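Local coordinates for protein extracellular subtilisin-like serine proteinase (Vibrio sp. PA-44, PDB 1SH7) that probably cleaves internal peptide bonds of proteins, as the calcium-binding catalytic domain of a secreted, cold-adapted serine proteinase of the subtilisin family, at residues A[7-12]-A[18-23]; A[42-47]-A[205-210]; A[143-146]-A[150-153]. All coordinates share one frame; numbering follows the deposited sequence.

Contact 1: residues A[7-12]-A[18-23]; sequences GLDRID and LDRNYN. With CA (calcium ion), chain E.
The Tyr22 ring receives Leu8 CB in an off-centre CH-pi contact, 4.3 Å from the ring centroid, while Leu8 O approaches Tyr22 CD1 obliquely at 3.1 Å. Ile11 CG1 and Asp12 CB also reach the ring at a slant, so the phenol ring lies along one side of helix 6-11. The second flat group is the Asp9 carboxylate, which works with both oxygens. Its CG lies trans to the backbone N (chi1 -172°), and this carries the acid out to the 18-23 loop while Asp9 O stays on the same calcium ion as OD2. Arg20 N comes down on Asp9 OD1 from above the carboxylate plane, 2.8 Å away and with a bent N-H...O angle of 131°. Asp19 N uses the syn lone pair of Asp9 OD2 at 3.3 Å, and Leu18 CB packs close to Asp9 OD1. Asp12 divides its work more cleanly: OD2 goes to calcium, and OD1 takes Asn23 N at 2.8 Å, fairly straight at 160°. Asp19 OD2 and Asn21 O are the loop's ligands. An Asx turn joins them, Asn21 N donating to Asp19 OD2 at 2.9 Å. Water 1 also binds the metal, 2.3 Å from the calcium ion, and donates to Asp12 OD1. With Gln13 OE1 the ion has seven ligands; its positive charge probably offsets the crowding of three carboxylate oxygens, such as Asp9 OD2 and Asp19 OD2. This calcium site ties the N-terminal helix to the loop that leads into strand 32-37. Ile11 rests on Val229 and Tyr22 on Leu232 of helix 219-236, Tyr22 OH bonds to Val85 O, and Arg10 reaches a salt bridge with Asp183.

Contact 2: residues A[42-47]-A[205-210]; sequences NNHEEF and KSAWYD
Ala207 and Trp208 meet His44 directly, while Ser206, just before them, reaches the loop through water 3, which donates to both Ser206 OG and Glu46 OE1; that carboxylate is held further by the backbone N atoms of Gln82 and Tyr83. Next, Ala207 aims its methyl group at the other segment and sets it squarely over one face of the His44 imidazole. CB stands 3.4 Å from the ring centroid, 13° off the normal, a well-centred CH-pi contact. Glu46 CG touches the same methyl, Ala207 CB, more loosely, at 4.3 Å. Trp208 then adds its carbonyl: O lies at the ring edge, near its plane, 3.3 Å from His44 CD2. The ring's rotation is fixed at both nitrogens. His44 ND1 accepts Glu46 N in the ring plane at 3.0 Å and a nearly straight 172°, while NE2 bonds to Gly212 O, a pattern consistent with a neutral imidazole protonated at NE2. The CB of Trp208 points away from the loop, and its side chain comes about 5 Å from that of His70. In this subtilase domain, the 42-47 loop thus packs on the antiparallel hairpin of strands 204-207 and 213-216, with Trp208, just past the first strand, near the probable charge-relay histidine.

Contact 3: residues A[143-146]-A[150-153]; sequences GAIQ and SFML
Ala144 and Ile145 sit in the last turn of helix 135-146, and Phe151 answers them from strand 150-154, with just three residues between the two segments. The chain turns back sharply here: Ile145 and Ser150 are the nearest pair, their CA atoms 5.6 Å apart. From there the extended backbone leads away from the helix, and the union rests on apolar side chains. On the strand side, Phe151 makes the side-chain contacts. Its CA-CB bond aims at the helix, and the ring lands against two successive residues with different atoms. Ala144 CB meets the far end, 3.4 Å from Phe151 CE1 and 3.5 Å from Phe151 CZ, a tight fit with the methyl coming in at a slant. Ile145 works nearer the root of the ring: CG1 lies 3.8 Å from Phe151 CD1, and Ile145 CD1 lies 4.0 Å from Phe151 CB. With chi1 at -65°, Ile145 CG1 stands opposite its own carbonyl carbon, which sends the longer branch across Phe151 obliquely. This is the return half of a beta-alpha-beta crossover, strand 123-127 to helix 135-146 to strand 150-154, in the parallel sheet of the subtilisin fold. Strand 150-154 lies between strands 123-127 and 174-179, bonded to both through its backbone. Phe151 lies in the layer between sheet and helices, touching Ala125 and Met127 of the adjoining strand and Val112 of helix 105-118, which also packs on Ala144. Met152, by contrast, packs on helix 219-236.

Contact 1 comes first along the chain and is complete before strand 32-37 begins. Contact 2 spans a long interval, from the loop after that strand to hairpin strand 204-207, and contact 3, closing over just three residues, falls within that interval. Their centres are well separated: about 21 Å between contacts 1 and 2, 27 Å between 1 and 3, and 25 Å between 2 and 3, with no atoms touching. Contact 3 belongs to an interior strand of the parallel sheet and lies across the chain's centre from both others. Helix 219-236 touches Ile11 and Tyr22 of contact 1 and Met152 of the strand in contact 3. Together they describe a compact domain: a sheet core, a calcium-tied N-terminal edge and a hairpin beside the probable catalytic histidine.

Contact 1: residues A[7-12]-A[18-23]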
loop_
_atom_site.group_PDB
_atom_site.type_symbol
_atom_site.label_atom_id
_atom_site.label_comp_id
_atom_site.label_asym_id
_atom_site.label_seq_id
_atom_site.Cartn_x
_atom_site.Cartn_y
_atom_site.Cartn_z
ATOM N N GLY A 7 -10.034 -8.866 -3.251
ATOM C CA GLY A 7 -8.920 -8.421 -2.396
ATOM C C GLY A 7 -9.402 -7.989 -1.030
ATOM O O GLY A 7 -8.892 -8.430 0.018
ATOM N N LEU A 8 -10.445 -7.159 -1.042
ATOM C CA LEU A 8 -11.075 -6.728 0.187
ATOM C C LEU A 8 -11.688 -7.925 0.913
ATOM O O LEU A 8 -11.545 -8.081 2.133
ATOM C CB LEU A 8 -12.164 -5.690 -0.102
ATOM C CG LEU A 8 -11.789 -4.389 -0.806
ATOM C CD1 LEU A 8 -13.035 -3.531 -0.906
ATOM C CD2 LEU A 8 -10.642 -3.682 -0.094
ATOM N N ASP A 9 -12.371 -8.765 0.143
ATOM C CA ASP A 9 -13.006 -9.984 0.625
ATOM C C ASP A 9 -11.996 -10.883 1.353
ATOM O O ASP A 9 -12.292 -11.439 2.419
ATOM C CB ASP A 9 -13.605 -10.743 -0.557
ATOM C CG ASP A 9 -14.459 -11.928 -0.139
ATOM O OD1 ASP A 9 -15.050 -12.565 -1.058
ATOM O OD2 ASP A 9 -14.614 -12.285 1.049
ATOM N N ARG A 10 -10.809 -11.022 0.790
ATOM C CA ARG A 10 -9.786 -11.876 1.369
ATOM C C ARG A 10 -9.193 -11.410 2.714
ATOM O O ARG A 10 -8.831 -12.237 3.533
ATOM C CB ARG A 10 -8.602 -12.031 0.411
ATOM C CG ARG A 10 -7.628 -13.122 0.773
ATOM C CD ARG A 10 -8.215 -14.527 0.810
ATOM N NE ARG A 10 -7.348 -15.541 1.402
ATOM C CZ ARG A 10 -7.235 -15.816 2.714
ATOM N NH1 ARG A 10 -6.435 -16.800 3.106
ATOM N NH2 ARG A 10 -7.949 -15.164 3.624
ATOM N N ILE A 11 -9.056 -10.110 2.928
ATOM C CA ILE A 11 -8.186 -9.632 3.994
ATOM C C ILE A 11 -8.898 -9.570 5.337
ATOM O O ILE A 11 -8.232 -9.407 6.329
ATOM C CB ILE A 11 -7.542 -8.251 3.642
ATOM C CG1 ILE A 11 -8.608 -7.167 3.582
ATOM C CG2 ILE A 11 -6.709 -8.348 2.365
ATOM C CD1 ILE A 11 -8.066 -5.819 3.379
ATOM N N ASP A 12 -10.232 -9.709 5.357
ATOM C CA ASP A 12 -11.000 -9.771 6.615
ATOM C C ASP A 12 -11.303 -11.199 7.125
ATOM O O ASP A 12 -12.200 -11.364 7.961
ATOM C CB ASP A 12 -12.320 -9.008 6.485
ATOM C CG ASP A 12 -13.376 -9.794 5.705
ATOM O OD1 ASP A 12 -14.578 -9.508 5.843
ATOM O OD2 ASP A 12 -13.077 -10.737 4.936
ATOM N N LEU A 18 -13.571 -17.567 -0.041
ATOM C CA LEU A 18 -14.105 -16.208 0.049
ATOM C C LEU A 18 -15.598 -16.208 0.355
ATOM O O LEU A 18 -16.307 -17.137 -0.007
ATOM C CB LEU A 18 -13.864 -15.469 -1.263
ATOM C CG LEU A 18 -12.428 -15.331 -1.738
ATOM C CD1 LEU A 18 -12.425 -14.732 -3.157
ATOM C CD2 LEU A 18 -11.610 -14.460 -0.748
ATOM N N ASP A 19 -16.087 -15.196 1.060
ATOM C CA ASP A 19 -17.519 -15.125 1.394
ATOM C C ASP A 19 -18.251 -13.934 0.785
ATOM O O ASP A 19 -19.410 -13.659 1.130
ATOM C CB ASP A 19 -17.727 -15.122 2.917
ATOM C CG ASP A 19 -17.260 -13.834 3.564
ATOM O OD1 ASP A 19 -17.489 -13.664 4.788
ATOM O OD2 ASP A 19 -16.653 -12.931 2.916
ATOM N N ARG A 20 -17.579 -13.259 -0.144
ATOM C CA ARG A 20 -18.096 -12.086 -0.836
ATOM C C ARG A 20 -18.411 -10.888 0.076
ATOM O O ARG A 20 -19.178 -10.010 -0.272
ATOM C CB ARG A 20 -19.292 -12.494 -1.681
ATOM C CG ARG A 20 -18.902 -13.535 -2.747
ATOM C CD ARG A 20 -20.060 -13.908 -3.639
ATOM N NE ARG A 20 -21.045 -14.726 -2.929
ATOM C CZ ARG A 20 -22.319 -14.395 -2.720
ATOM N NH1 ARG A 20 -23.112 -15.235 -2.049
ATOM N NH2 ARG A 20 -22.812 -13.236 -3.170
ATOM N N ASN A 21 -17.801 -10.862 1.251
ATOM C CA ASN A 21 -18.060 -9.826 2.228
ATOM C C ASN A 21 -16.738 -9.230 2.657
ATOM O O ASN A 21 -15.751 -9.963 2.806
ATOM C CB ASN A 21 -18.777 -10.395 3.463
ATOM C CG ASN A 21 -20.299 -10.521 3.259
ATOM O OD1 ASN A 21 -21.040 -9.553 3.402
ATOM N ND2 ASN A 21 -20.738 -11.697 2.906
ATOM N N TYR A 22 -16.715 -7.914 2.828
ATOM C CA TYR A 22 -15.604 -7.214 3.501
ATOM C C TYR A 22 -16.192 -6.513 4.742
ATOM O O TYR A 22 -16.943 -5.548 4.630
ATOM C CB TYR A 22 -14.906 -6.214 2.565
ATOM C CG TYR A 22 -13.868 -5.352 3.268
ATOM C CD1 TYR A 22 -12.789 -5.913 3.916
ATOM C CD2 TYR A 22 -14.015 -3.973 3.326
ATOM C CE1 TYR A 22 -11.880 -5.132 4.609
ATOM C CE2 TYR A 22 -13.111 -3.211 3.946
ATOM C CZ TYR A 22 -12.052 -3.797 4.624
ATOM O OH TYR A 22 -11.167 -2.980 5.285
ATOM N N ASN A 23 -15.815 -7.015 5.903
ATOM C CA ASN A 23 -16.257 -6.512 7.183
ATOM C C ASN A 23 -15.164 -5.605 7.709
ATOM O O ASN A 23 -13.991 -5.889 7.551
ATOM C CB ASN A 23 -16.435 -7.650 8.185
ATOM C CG ASN A 23 -17.560 -8.603 7.829
ATOM O OD1 ASN A 23 -17.353 -9.806 7.788
ATOM N ND2 ASN A 23 -18.749 -8.082 7.647
HETATM CA CA CA E . -14.495 -11.868 3.444
HETATM O O HOH W 1 -15.567 -12.190 5.463
HETATM O O HOH W 2 -14.862 -10.988 8.849
#

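Contact 2: residues A[42-47]-A[205-210]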
loop_
_atom_site.group_PDB
_atom_site.type_symbol
_atom_site.label_atom_id
_atom_site.label_comp_id
_atom_site.label_asym_id
_atom_site.label_seq_id
_atom_site.Cartn_x
_atom_site.Cartn_y
_atom_site.Cartn_z
ATOM N N ASN A 42 -8.067 13.744 -7.803
ATOM C CA ASN A 42 -8.832 14.194 -6.620
ATOM C C ASN A 42 -10.336 14.227 -6.842
ATOM O O ASN A 42 -11.104 14.065 -5.897
ATOM C CB ASN A 42 -8.399 15.593 -6.136
ATOM C CG ASN A 42 -6.937 15.673 -5.808
ATOM O OD1 ASN A 42 -6.222 16.573 -6.293
ATOM N ND2 ASN A 42 -6.466 14.735 -5.009
ATOM N N ASN A 43 -10.757 14.391 -8.082
ATOM C CA ASN A 43 -12.170 14.472 -8.401
ATOM C C ASN A 43 -12.864 13.115 -8.635
ATOM O O ASN A 43 -14.064 13.076 -8.906
ATOM C CB ASN A 43 -12.391 15.365 -9.616
ATOM C CG ASN A 43 -11.680 16.729 -9.516
ATOM O OD1 ASN A 43 -10.968 17.127 -10.461
ATOM N ND2 ASN A 43 -11.895 17.467 -8.420
ATOM N N HIS A 44 -12.123 12.015 -8.524
ATOM C CA HIS A 44 -12.705 10.707 -8.747
ATOM C C HIS A 44 -13.841 10.462 -7.744
ATOM O O HIS A 44 -13.727 10.814 -6.566
ATOM C CB HIS A 44 -11.665 9.583 -8.677
ATOM C CG HIS A 44 -12.161 8.305 -9.265
ATOM N ND1 HIS A 44 -13.176 7.583 -8.682
ATOM C CD2 HIS A 44 -11.893 7.696 -10.443
ATOM C CE1 HIS A 44 -13.462 6.536 -9.439
ATOM N NE2 HIS A 44 -12.696 6.582 -10.516
ATOM N N GLU A 45 -14.924 9.839 -8.197
ATOM C CA GLU A 45 -16.099 9.639 -7.326
ATOM C C GLU A 45 -15.815 8.747 -6.128
ATOM O O GLU A 45 -16.517 8.790 -5.118
ATOM C CB GLU A 45 -17.272 9.044 -8.107
ATOM C CG GLU A 45 -17.066 7.610 -8.593
ATOM C CD GLU A 45 -18.146 7.160 -9.567
ATOM O OE1 GLU A 45 -19.086 7.948 -9.758
ATOM O OE2 GLU A 45 -18.083 6.025 -10.106
ATOM N N GLU A 46 -14.803 7.912 -6.237
ATOM C CA GLU A 46 -14.447 7.009 -5.140
ATOM C C GLU A 46 -13.995 7.742 -3.895
ATOM O O GLU A 46 -14.066 7.195 -2.795
ATOM C CB GLU A 46 -13.324 6.066 -5.590
ATOM C CG GLU A 46 -13.802 4.814 -6.293
ATOM C CD GLU A 46 -14.407 3.812 -5.321
ATOM O OE1 GLU A 46 -13.672 2.914 -4.825
ATOM O OE2 GLU A 46 -15.619 3.932 -5.043
ATOM N N PHE A 47 -13.498 8.971 -4.044
ATOM C CA PHE A 47 -12.948 9.636 -2.894
ATOM C C PHE A 47 -13.939 10.521 -2.150
ATOM O O PHE A 47 -13.693 10.835 -0.997
ATOM C CB PHE A 47 -11.655 10.394 -3.232
ATOM C CG PHE A 47 -10.603 9.527 -3.898
ATOM C CD1 PHE A 47 -10.121 8.386 -3.272
ATOM C CD2 PHE A 47 -10.120 9.845 -5.166
ATOM C CE1 PHE A 47 -9.174 7.553 -3.903
ATOM C CE2 PHE A 47 -9.188 9.021 -5.801
ATOM C CZ PHE A 47 -8.723 7.856 -5.152
ATOM N N LYS A 205 -9.497 -4.537 -8.959
ATOM C CA LYS A 205 -10.314 -3.456 -9.516
ATOM C C LYS A 205 -10.223 -2.206 -8.646
ATOM O O LYS A 205 -10.449 -2.263 -7.445
ATOM C CB LYS A 205 -11.769 -3.850 -9.635
ATOM C CG LYS A 205 -12.600 -2.810 -10.386
ATOM C CD LYS A 205 -14.049 -3.233 -10.465
ATOM C CE LYS A 205 -14.833 -2.188 -11.231
ATOM N NZ LYS A 205 -16.170 -2.705 -11.498
ATOM N N SER A 206 -10.000 -1.060 -9.277
ATOM C CA SER A 206 -9.985 0.217 -8.537
ATOM C C SER A 206 -10.162 1.409 -9.474
ATOM O O SER A 206 -10.252 1.250 -10.685
ATOM C CB SER A 206 -8.669 0.358 -7.763
ATOM O OG SER A 206 -8.726 1.365 -6.778
ATOM N N ALA A 207 -10.175 2.608 -8.907
ATOM C CA ALA A 207 -10.298 3.855 -9.673
ATOM C C ALA A 207 -9.210 4.052 -10.741
ATOM O O ALA A 207 -8.118 3.510 -10.622
ATOM C CB ALA A 207 -10.324 5.035 -8.728
ATOM N N TRP A 208 -9.540 4.782 -11.806
ATOM C CA TRP A 208 -8.602 5.124 -12.871
ATOM C C TRP A 208 -8.605 6.638 -13.130
ATOM O O TRP A 208 -9.555 7.347 -12.754
ATOM C CB TRP A 208 -8.971 4.357 -14.139
ATOM C CG TRP A 208 -7.847 4.208 -15.171
ATOM C CD1 TRP A 208 -7.880 4.586 -16.503
ATOM C CD2 TRP A 208 -6.556 3.613 -14.963
ATOM N NE1 TRP A 208 -6.702 4.239 -17.120
ATOM C CE2 TRP A 208 -5.872 3.644 -16.196
ATOM C CE3 TRP A 208 -5.921 3.000 -13.860
ATOM C CZ2 TRP A 208 -4.558 3.144 -16.339
ATOM C CZ3 TRP A 208 -4.633 2.479 -14.014
ATOM C CH2 TRP A 208 -3.973 2.552 -15.246
ATOM N N TYR A 209 -7.539 7.159 -13.741
ATOM C CA TYR A 209 -7.381 8.619 -13.832
ATOM C C TYR A 209 -8.451 9.324 -14.669
ATOM O O TYR A 209 -8.672 10.552 -14.521
ATOM C CB TYR A 209 -6.004 8.974 -14.396
ATOM C CG TYR A 209 -5.855 8.843 -15.881
ATOM C CD1 TYR A 209 -5.558 7.615 -16.471
ATOM C CD2 TYR A 209 -5.972 9.956 -16.710
ATOM C CE1 TYR A 209 -5.397 7.498 -17.843
ATOM C CE2 TYR A 209 -5.821 9.849 -18.096
ATOM C CZ TYR A 209 -5.543 8.620 -18.649
ATOM O OH TYR A 209 -5.393 8.471 -19.988
ATOM N N ASP A 210 -9.094 8.572 -15.551
ATOM C CA ASP A 210 -10.138 9.139 -16.420
ATOM C C ASP A 210 -11.506 9.258 -15.758
ATOM O O ASP A 210 -12.454 9.669 -16.414
ATOM C CB ASP A 210 -10.236 8.362 -17.745
ATOM C CG ASP A 210 -10.657 6.887 -17.562
ATOM O OD1 ASP A 210 -10.669 6.161 -18.588
ATOM O OD2 ASP A 210 -10.998 6.392 -16.443
HETATM O O HOH W 3 -11.199 2.687 -6.080
#

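Contact 3: residues A[143-146]-A[150-153]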
loop_
_atom_site.group_PDB
_atom_site.type_symbol
_atom_site.label_atom_id
_atom_site.label_comp_id
_atom_site.label_asym_id
_atom_site.label_seq_id
_atom_site.Cartn_x
_atom_site.Cartn_y
_atom_site.Cartn_z
ATOM N N GLY A 143 14.925 7.649 6.790
ATOM C CA GLY A 143 14.748 8.910 7.465
ATOM C C GLY A 143 13.304 9.311 7.724
ATOM O O GLY A 143 12.982 9.768 8.817
ATOM N N ALA A 144 12.431 9.142 6.734
ATOM C CA ALA A 144 11.021 9.473 6.878
ATOM C C ALA A 144 10.357 8.549 7.898
ATOM O O ALA A 144 9.535 8.989 8.696
ATOM C CB ALA A 144 10.325 9.411 5.525
ATOM N N ILE A 145 10.796 7.297 7.923
ATOM C CA ILE A 145 10.315 6.312 8.894
ATOM C C ILE A 145 10.769 6.669 10.298
ATOM O O ILE A 145 9.969 6.625 11.224
ATOM C CB ILE A 145 10.730 4.883 8.511
ATOM C CG1 ILE A 145 10.066 4.449 7.217
ATOM C CG2 ILE A 145 10.282 3.866 9.570
ATOM C CD1 ILE A 145 10.757 3.319 6.540
ATOM N N GLN A 146 12.033 7.066 10.458
ATOM C CA GLN A 146 12.491 7.593 11.746
ATOM C C GLN A 146 11.712 8.827 12.190
ATOM O O GLN A 146 11.513 9.051 13.391
ATOM C CB GLN A 146 13.985 7.947 11.680
ATOM C CG GLN A 146 14.532 8.428 13.020
ATOM C CD GLN A 146 16.032 8.481 13.039
ATOM O OE1 GLN A 146 16.673 7.442 12.974
ATOM N NE2 GLN A 146 16.600 9.691 13.122
ATOM N N SER A 150 5.032 5.514 8.929
ATOM C CA SER A 150 5.216 4.162 8.387
ATOM C C SER A 150 5.174 4.194 6.839
ATOM O O SER A 150 4.385 4.940 6.262
ATOM C CB SER A 150 4.106 3.226 8.890
ATOM O OG SER A 150 4.248 2.963 10.275
ATOM N N PHE A 151 6.019 3.384 6.193
ATOM C CA PHE A 151 6.106 3.336 4.758
ATOM C C PHE A 151 5.825 1.919 4.263
ATOM O O PHE A 151 6.531 0.971 4.673
ATOM C CB PHE A 151 7.498 3.783 4.270
ATOM C CG PHE A 151 7.612 5.275 4.004
ATOM C CD1 PHE A 151 7.515 6.180 5.047
ATOM C CD2 PHE A 151 7.789 5.747 2.730
ATOM C CE1 PHE A 151 7.567 7.523 4.846
ATOM C CE2 PHE A 151 7.873 7.084 2.488
ATOM C CZ PHE A 151 7.771 8.001 3.555
ATOM N N MET A 152 4.813 1.801 3.397
ATOM C CA MET A 152 4.470 0.566 2.687
ATOM C C MET A 152 5.121 0.606 1.287
ATOM O O MET A 152 4.965 1.572 0.576
ATOM C CB MET A 152 2.959 0.414 2.571
ATOM C CG MET A 152 2.162 0.721 3.860
ATOM S SD MET A 152 2.485 -0.417 5.166
ATOM C CE MET A 152 3.504 0.551 6.235
ATOM N N LEU A 153 5.857 -0.445 0.922
ATOM C CA LEU A 153 6.725 -0.474 -0.265
ATOM C C LEU A 153 6.422 -1.695 -1.134
ATOM O O LEU A 153 6.319 -2.787 -0.608
ATOM C CB LEU A 153 8.202 -0.552 0.183
ATOM C CG LEU A 153 8.604 0.451 1.267
ATOM C CD1 LEU A 153 10.017 0.135 1.786
ATOM C CD2 LEU A 153 8.502 1.866 0.776
#